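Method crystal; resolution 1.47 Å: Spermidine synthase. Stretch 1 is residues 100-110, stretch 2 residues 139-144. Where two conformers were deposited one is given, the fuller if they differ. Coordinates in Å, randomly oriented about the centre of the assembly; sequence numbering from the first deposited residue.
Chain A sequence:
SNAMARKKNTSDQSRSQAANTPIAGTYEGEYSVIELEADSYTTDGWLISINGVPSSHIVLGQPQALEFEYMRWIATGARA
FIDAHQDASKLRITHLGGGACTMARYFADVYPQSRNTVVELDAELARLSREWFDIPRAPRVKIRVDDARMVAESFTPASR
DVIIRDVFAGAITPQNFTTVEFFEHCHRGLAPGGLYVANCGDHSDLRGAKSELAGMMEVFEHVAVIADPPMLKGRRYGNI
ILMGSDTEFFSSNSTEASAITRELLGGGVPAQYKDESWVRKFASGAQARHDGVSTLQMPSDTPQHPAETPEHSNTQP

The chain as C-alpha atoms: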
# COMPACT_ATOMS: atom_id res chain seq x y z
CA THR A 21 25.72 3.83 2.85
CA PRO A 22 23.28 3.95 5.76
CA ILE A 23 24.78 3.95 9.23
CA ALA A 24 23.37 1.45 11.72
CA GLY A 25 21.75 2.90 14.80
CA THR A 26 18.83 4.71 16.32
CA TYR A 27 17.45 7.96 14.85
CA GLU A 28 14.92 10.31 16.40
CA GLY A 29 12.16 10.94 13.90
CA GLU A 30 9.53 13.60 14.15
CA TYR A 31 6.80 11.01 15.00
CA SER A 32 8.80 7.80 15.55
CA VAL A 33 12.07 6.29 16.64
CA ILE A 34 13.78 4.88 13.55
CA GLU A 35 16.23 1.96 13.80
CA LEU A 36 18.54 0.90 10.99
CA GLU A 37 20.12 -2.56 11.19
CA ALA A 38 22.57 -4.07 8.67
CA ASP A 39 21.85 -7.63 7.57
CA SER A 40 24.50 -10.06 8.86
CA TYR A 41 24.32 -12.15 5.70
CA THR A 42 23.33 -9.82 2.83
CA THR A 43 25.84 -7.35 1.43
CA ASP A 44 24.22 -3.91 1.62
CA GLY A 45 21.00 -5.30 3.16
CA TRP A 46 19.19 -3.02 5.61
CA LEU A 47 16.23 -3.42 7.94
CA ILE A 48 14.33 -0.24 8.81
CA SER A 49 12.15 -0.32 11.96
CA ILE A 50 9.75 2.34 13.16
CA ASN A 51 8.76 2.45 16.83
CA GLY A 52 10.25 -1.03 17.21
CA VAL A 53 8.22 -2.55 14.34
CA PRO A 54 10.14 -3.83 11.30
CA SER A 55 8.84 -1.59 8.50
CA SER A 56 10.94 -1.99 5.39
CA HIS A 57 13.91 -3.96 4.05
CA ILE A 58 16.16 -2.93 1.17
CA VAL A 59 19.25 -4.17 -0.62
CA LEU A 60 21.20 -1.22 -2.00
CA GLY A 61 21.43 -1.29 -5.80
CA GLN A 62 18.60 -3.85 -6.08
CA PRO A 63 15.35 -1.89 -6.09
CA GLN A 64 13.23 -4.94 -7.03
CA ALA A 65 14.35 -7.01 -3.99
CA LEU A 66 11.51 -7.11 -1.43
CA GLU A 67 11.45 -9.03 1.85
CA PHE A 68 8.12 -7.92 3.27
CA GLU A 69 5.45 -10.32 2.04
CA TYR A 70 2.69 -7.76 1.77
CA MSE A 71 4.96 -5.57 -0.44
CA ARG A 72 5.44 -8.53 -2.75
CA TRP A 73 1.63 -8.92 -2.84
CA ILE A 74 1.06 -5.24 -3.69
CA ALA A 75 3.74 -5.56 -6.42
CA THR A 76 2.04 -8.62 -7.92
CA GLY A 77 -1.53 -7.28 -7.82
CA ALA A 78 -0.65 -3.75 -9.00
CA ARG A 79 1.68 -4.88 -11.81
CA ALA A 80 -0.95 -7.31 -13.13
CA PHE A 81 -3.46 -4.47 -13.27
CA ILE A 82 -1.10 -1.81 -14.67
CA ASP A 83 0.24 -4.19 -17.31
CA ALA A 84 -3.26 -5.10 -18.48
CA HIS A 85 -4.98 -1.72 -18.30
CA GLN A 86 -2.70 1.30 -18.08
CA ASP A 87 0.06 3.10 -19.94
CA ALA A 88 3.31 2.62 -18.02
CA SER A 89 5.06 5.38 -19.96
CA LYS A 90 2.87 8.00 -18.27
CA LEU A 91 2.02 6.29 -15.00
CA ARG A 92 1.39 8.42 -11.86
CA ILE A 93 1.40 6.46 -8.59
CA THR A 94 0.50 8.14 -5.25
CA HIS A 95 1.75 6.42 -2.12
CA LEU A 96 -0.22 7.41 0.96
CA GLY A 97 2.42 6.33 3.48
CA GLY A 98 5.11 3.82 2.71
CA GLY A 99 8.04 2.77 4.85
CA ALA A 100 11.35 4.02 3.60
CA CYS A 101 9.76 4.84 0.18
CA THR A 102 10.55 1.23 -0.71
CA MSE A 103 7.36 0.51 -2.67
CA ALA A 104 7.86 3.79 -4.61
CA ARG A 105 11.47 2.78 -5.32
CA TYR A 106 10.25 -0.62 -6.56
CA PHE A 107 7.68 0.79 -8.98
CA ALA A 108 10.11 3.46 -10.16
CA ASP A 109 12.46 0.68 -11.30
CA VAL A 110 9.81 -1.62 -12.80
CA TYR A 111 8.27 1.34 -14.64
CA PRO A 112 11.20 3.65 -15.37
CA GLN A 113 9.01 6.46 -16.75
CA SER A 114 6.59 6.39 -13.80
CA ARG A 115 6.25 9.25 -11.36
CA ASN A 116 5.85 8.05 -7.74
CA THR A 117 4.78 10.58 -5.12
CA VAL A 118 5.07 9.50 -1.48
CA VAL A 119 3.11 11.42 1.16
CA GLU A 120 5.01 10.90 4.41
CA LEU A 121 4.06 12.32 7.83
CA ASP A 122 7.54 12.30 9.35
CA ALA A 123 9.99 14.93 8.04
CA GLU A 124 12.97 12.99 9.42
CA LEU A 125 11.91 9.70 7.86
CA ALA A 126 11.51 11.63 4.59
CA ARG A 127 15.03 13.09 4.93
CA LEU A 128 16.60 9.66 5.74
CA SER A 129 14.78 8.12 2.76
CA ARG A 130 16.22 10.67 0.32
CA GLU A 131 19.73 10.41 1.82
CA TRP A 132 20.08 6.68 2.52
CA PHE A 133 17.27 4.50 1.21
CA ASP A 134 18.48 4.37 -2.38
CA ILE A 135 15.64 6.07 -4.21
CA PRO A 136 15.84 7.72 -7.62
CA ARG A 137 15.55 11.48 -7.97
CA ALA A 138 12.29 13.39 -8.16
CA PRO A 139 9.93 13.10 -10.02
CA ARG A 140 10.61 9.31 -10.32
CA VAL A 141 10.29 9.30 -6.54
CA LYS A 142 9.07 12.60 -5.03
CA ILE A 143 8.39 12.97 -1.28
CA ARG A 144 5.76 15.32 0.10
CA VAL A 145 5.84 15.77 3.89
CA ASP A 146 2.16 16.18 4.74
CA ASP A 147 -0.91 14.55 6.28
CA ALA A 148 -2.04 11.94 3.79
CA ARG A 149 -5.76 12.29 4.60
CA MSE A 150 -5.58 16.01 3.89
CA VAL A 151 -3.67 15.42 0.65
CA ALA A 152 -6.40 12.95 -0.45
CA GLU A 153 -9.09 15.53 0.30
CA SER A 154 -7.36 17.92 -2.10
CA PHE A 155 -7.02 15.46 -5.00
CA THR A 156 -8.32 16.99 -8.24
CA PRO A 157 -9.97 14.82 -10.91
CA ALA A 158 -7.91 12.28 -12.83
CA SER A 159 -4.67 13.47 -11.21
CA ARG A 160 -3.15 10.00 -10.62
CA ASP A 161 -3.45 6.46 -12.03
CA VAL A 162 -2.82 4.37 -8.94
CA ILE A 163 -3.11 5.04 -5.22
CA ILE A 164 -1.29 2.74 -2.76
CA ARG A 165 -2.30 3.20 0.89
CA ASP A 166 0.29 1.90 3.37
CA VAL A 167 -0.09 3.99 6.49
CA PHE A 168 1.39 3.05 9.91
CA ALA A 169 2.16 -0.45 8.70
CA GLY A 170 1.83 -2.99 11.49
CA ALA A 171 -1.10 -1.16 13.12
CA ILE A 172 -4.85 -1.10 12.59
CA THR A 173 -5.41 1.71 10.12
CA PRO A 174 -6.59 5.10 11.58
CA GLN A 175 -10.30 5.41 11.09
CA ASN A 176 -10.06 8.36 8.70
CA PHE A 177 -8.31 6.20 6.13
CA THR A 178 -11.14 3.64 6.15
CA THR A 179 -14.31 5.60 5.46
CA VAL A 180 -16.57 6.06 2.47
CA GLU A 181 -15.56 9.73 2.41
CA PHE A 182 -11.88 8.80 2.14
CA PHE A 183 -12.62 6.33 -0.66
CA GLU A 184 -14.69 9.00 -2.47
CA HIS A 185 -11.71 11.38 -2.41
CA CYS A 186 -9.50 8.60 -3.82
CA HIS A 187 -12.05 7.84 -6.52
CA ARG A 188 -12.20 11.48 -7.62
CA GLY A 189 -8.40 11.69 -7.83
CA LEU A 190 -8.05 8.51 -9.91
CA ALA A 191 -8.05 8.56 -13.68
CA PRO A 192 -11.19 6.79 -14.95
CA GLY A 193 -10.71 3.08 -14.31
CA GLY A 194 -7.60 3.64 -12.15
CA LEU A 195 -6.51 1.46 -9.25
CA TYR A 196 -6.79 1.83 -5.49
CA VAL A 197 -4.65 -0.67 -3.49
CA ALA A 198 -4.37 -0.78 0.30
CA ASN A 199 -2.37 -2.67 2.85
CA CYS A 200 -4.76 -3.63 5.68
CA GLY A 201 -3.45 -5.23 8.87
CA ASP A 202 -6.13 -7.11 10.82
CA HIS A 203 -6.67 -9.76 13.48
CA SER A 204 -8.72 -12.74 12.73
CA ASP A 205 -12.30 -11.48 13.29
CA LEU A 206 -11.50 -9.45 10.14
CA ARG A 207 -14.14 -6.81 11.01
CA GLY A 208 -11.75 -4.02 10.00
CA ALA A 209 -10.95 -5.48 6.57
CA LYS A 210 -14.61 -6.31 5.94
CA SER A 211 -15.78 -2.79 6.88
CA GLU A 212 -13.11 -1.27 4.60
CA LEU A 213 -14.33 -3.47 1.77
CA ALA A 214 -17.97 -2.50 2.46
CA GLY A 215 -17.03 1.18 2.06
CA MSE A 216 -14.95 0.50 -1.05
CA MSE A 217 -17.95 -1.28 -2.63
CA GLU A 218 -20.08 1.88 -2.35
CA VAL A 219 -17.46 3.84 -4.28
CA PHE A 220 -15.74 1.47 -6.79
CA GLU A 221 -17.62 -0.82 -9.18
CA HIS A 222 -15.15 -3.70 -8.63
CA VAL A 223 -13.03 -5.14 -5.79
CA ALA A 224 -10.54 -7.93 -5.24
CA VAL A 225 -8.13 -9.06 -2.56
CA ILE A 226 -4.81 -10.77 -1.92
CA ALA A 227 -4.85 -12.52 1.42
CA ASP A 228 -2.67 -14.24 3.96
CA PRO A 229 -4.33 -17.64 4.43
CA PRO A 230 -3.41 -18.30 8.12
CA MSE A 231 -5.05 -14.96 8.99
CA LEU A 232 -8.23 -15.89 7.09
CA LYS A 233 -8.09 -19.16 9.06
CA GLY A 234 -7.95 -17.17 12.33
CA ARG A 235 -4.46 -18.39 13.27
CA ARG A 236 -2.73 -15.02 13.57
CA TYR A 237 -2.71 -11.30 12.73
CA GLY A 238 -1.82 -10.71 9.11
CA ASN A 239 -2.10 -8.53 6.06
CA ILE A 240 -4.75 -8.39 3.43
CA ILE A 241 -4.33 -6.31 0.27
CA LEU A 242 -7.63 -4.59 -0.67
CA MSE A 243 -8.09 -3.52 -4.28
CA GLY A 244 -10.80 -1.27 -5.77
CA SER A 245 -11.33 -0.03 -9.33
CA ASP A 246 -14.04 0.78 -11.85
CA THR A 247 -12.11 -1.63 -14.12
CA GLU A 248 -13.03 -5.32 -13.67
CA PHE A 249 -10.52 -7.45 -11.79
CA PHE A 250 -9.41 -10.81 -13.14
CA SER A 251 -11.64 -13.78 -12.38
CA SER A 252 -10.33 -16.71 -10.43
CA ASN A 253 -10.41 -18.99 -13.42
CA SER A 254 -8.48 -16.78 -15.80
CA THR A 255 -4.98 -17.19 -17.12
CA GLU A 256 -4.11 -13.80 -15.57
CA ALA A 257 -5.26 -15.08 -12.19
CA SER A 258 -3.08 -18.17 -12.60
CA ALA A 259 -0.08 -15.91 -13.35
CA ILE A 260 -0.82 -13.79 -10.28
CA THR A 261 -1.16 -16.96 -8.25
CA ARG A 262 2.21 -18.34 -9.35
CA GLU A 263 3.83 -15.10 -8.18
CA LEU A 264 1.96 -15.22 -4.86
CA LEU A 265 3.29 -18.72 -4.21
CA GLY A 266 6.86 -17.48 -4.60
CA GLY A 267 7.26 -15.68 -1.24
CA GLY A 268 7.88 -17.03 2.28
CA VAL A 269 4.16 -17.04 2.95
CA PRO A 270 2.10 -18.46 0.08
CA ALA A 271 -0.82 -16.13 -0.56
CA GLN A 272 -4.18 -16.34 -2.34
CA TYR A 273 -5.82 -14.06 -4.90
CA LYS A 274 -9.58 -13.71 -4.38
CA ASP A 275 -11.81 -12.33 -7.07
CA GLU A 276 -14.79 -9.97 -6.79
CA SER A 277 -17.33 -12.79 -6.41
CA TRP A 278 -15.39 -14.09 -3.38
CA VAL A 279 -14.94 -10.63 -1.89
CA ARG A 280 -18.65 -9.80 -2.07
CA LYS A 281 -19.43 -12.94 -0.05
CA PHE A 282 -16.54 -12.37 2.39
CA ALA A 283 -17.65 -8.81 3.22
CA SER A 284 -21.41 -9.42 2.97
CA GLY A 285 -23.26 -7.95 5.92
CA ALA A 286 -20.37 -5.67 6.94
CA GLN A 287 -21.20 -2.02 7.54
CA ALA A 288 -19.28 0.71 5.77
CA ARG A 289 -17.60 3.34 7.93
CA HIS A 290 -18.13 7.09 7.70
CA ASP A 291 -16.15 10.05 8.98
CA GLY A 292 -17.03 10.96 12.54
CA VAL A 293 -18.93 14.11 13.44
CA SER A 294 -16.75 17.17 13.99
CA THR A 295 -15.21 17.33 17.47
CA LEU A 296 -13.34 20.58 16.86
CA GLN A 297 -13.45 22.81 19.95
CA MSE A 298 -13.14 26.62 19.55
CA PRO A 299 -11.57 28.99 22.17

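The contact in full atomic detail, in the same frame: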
# COMPACT_ATOMS: atom_id res chain seq x y z
N ALA A 100 10.14 3.75 4.29
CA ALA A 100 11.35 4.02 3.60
C ALA A 100 11.21 4.41 2.12
O ALA A 100 12.21 4.37 1.43
CB ALA A 100 12.32 2.79 3.74
N CYS A 101 9.99 4.69 1.62
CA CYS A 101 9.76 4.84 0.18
C CYS A 101 10.11 3.61 -0.65
O CYS A 101 10.36 3.72 -1.85
CB CYS A 101 10.53 6.05 -0.38
SG CYS A 101 10.05 7.64 0.32
N THR A 102 10.12 2.43 -0.02
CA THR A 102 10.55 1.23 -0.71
C THR A 102 9.61 0.79 -1.83
O THR A 102 10.08 0.38 -2.91
CB THR A 102 10.79 0.14 0.31
OG1 THR A 102 11.77 0.62 1.25
CG2 THR A 102 11.20 -1.22 -0.34
N MSE A 103 8.29 0.83 -1.60
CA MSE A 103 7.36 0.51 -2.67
C MSE A 103 7.50 1.48 -3.87
O MSE A 103 7.46 1.09 -5.03
CB MSE A 103 5.93 0.55 -2.11
CG MSE A 103 4.91 -0.22 -2.89
SE MSE A 103 4.81 -2.18 -2.53
CE MSE A 103 6.16 -2.81 -3.84
N ALA A 104 7.64 2.78 -3.57
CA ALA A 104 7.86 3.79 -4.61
C ALA A 104 9.12 3.49 -5.43
O ALA A 104 9.13 3.58 -6.67
CB ALA A 104 7.89 5.22 -4.00
N ARG A 105 10.18 3.15 -4.71
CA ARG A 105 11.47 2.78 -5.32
C ARG A 105 11.32 1.54 -6.23
O ARG A 105 11.91 1.46 -7.32
CB ARG A 105 12.45 2.51 -4.16
CG ARG A 105 13.82 1.93 -4.54
CD ARG A 105 14.63 1.81 -3.25
NE ARG A 105 15.93 1.15 -3.39
CZ ARG A 105 16.18 -0.11 -3.04
NH1 ARG A 105 15.22 -0.92 -2.60
NH2 ARG A 105 17.43 -0.53 -3.11
N TYR A 106 10.51 0.58 -5.78
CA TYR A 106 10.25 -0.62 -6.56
C TYR A 106 9.54 -0.27 -7.88
O TYR A 106 10.00 -0.66 -8.97
CB TYR A 106 9.37 -1.56 -5.71
CG TYR A 106 8.95 -2.79 -6.45
CD1 TYR A 106 9.76 -3.93 -6.47
CD2 TYR A 106 7.76 -2.82 -7.15
CE1 TYR A 106 9.38 -5.07 -7.17
CE2 TYR A 106 7.37 -3.95 -7.89
CZ TYR A 106 8.20 -5.07 -7.90
OH TYR A 106 7.81 -6.18 -8.61
N PHE A 107 8.42 0.46 -7.77
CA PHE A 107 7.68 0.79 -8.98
C PHE A 107 8.46 1.70 -9.90
O PHE A 107 8.30 1.64 -11.12
CB PHE A 107 6.29 1.39 -8.67
CG PHE A 107 5.31 0.37 -8.19
CD1 PHE A 107 4.85 -0.61 -9.04
CD2 PHE A 107 4.94 0.32 -6.86
CE1 PHE A 107 3.95 -1.58 -8.59
CE2 PHE A 107 4.07 -0.67 -6.39
CZ PHE A 107 3.58 -1.62 -7.27
N ALA A 108 9.28 2.57 -9.32
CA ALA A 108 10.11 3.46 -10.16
C ALA A 108 11.09 2.64 -11.02
O ALA A 108 11.42 3.04 -12.16
CB ALA A 108 10.85 4.47 -9.33
N ASP A 109 11.55 1.50 -10.50
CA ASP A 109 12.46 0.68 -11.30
C ASP A 109 11.74 -0.20 -12.32
O ASP A 109 12.18 -0.34 -13.48
CB ASP A 109 13.32 -0.20 -10.39
CG ASP A 109 14.49 -0.81 -11.14
OD1 ASP A 109 15.37 -0.05 -11.58
OD2 ASP A 109 14.50 -2.05 -11.31
N VAL A 110 10.62 -0.79 -11.90
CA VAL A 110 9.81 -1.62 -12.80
C VAL A 110 9.26 -0.80 -13.97
O VAL A 110 9.25 -1.28 -15.12
CB VAL A 110 8.67 -2.28 -12.04
CG1 VAL A 110 7.70 -3.03 -12.99
CG2 VAL A 110 9.25 -3.27 -11.02
N PRO A 139 11.27 13.54 -10.44
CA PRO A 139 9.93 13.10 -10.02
C PRO A 139 9.75 11.57 -10.04
O PRO A 139 8.63 11.10 -9.76
CB PRO A 139 9.03 13.76 -11.08
CG PRO A 139 9.88 13.69 -12.33
CD PRO A 139 11.27 14.02 -11.84
N ARG A 140 10.79 10.79 -10.32
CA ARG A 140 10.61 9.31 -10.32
C ARG A 140 10.15 8.86 -8.95
O ARG A 140 9.23 8.06 -8.84
CB ARG A 140 11.88 8.59 -10.78
CG ARG A 140 12.16 8.85 -12.25
CD ARG A 140 13.42 8.12 -12.67
NE ARG A 140 13.20 6.69 -12.58
CZ ARG A 140 14.16 5.78 -12.44
NH1 ARG A 140 13.83 4.49 -12.37
NH2 ARG A 140 15.45 6.13 -12.36
N VAL A 141 10.81 9.36 -7.92
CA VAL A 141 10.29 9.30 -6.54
C VAL A 141 10.36 10.71 -5.98
O VAL A 141 11.44 11.30 -5.94
CB VAL A 141 11.05 8.30 -5.61
CG1 VAL A 141 10.50 8.42 -4.15
CG2 VAL A 141 10.86 6.86 -6.13
N LYS A 142 9.21 11.25 -5.61
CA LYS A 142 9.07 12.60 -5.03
C LYS A 142 8.40 12.48 -3.69
O LYS A 142 7.39 11.77 -3.60
CB LYS A 142 8.25 13.49 -5.95
CG LYS A 142 8.03 14.95 -5.49
CD LYS A 142 7.18 15.66 -6.61
CE LYS A 142 6.98 17.13 -6.37
NZ LYS A 142 6.17 17.74 -7.49
N ILE A 143 8.97 13.08 -2.65
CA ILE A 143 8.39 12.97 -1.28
C ILE A 143 7.72 14.28 -0.90
O ILE A 143 8.31 15.36 -1.05
CB ILE A 143 9.47 12.60 -0.23
CG1 ILE A 143 10.26 11.35 -0.68
CG2 ILE A 143 8.83 12.44 1.14
CD1 ILE A 143 11.54 11.13 0.09
N ARG A 144 6.47 14.18 -0.46
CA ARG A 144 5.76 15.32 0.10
C ARG A 144 5.56 15.03 1.58
O ARG A 144 4.96 14.00 1.92
CB ARG A 144 4.40 15.49 -0.62
CG ARG A 144 3.58 16.61 -0.10
CD ARG A 144 2.33 16.81 -0.90
NE ARG A 144 1.51 17.80 -0.23
CZ ARG A 144 0.39 18.30 -0.76
NH1 ARG A 144 0.01 17.89 -1.95
NH2 ARG A 144 -0.30 19.19 -0.09
O HOH W 1 10.41 5.91 -12.50
O HOH W 2 15.44 2.52 -10.74

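Helix 102-110 packs across strand 141-144, the two running nearly antiparallel (153° between their N-to-C directions) with axes 9.1 Å apart at closest approach. Small side chains on the helix make the hollow: A104 and A108, one turn apart, both point CA-to-CB toward the second stretch and end at a methyl, which lets CA atoms approach to 6.3 Å at A104 and V141 and to 5.9 Å at A108 and R140. V141 is the bump that fits there. Its CG2 sits 4.0 Å from A104 CB and 4.0 Å from A108 CB, lodged between the two methyls, and also lies 3.7 Å from A104 O, a carbonyl already accepting the helical hydrogen bond from A108 N. Before the helix, N-cap residue C101 continues the apolar seam: its SG meets I143 CD1 at 3.8 Å, because the I143 side chain leaves sideways but its end comes nearer, while C101 CB lies 4.5 Å from V141 CG1. K142, between V141 and I143 in the strand, points away. At the other end the contact turns polar. The R140 side chain leaves sideways, but its end comes nearer, reaching in toward the C-terminal part of the helix, and its NH1 donates a 2.8 Å hydrogen bond to A108 O (155° at the hydrogen), the carbonyl lying near the guanidinium plane. Water 1 joins R140 NE to A108 O; water 2 links R140 NH1 to D109 OD1.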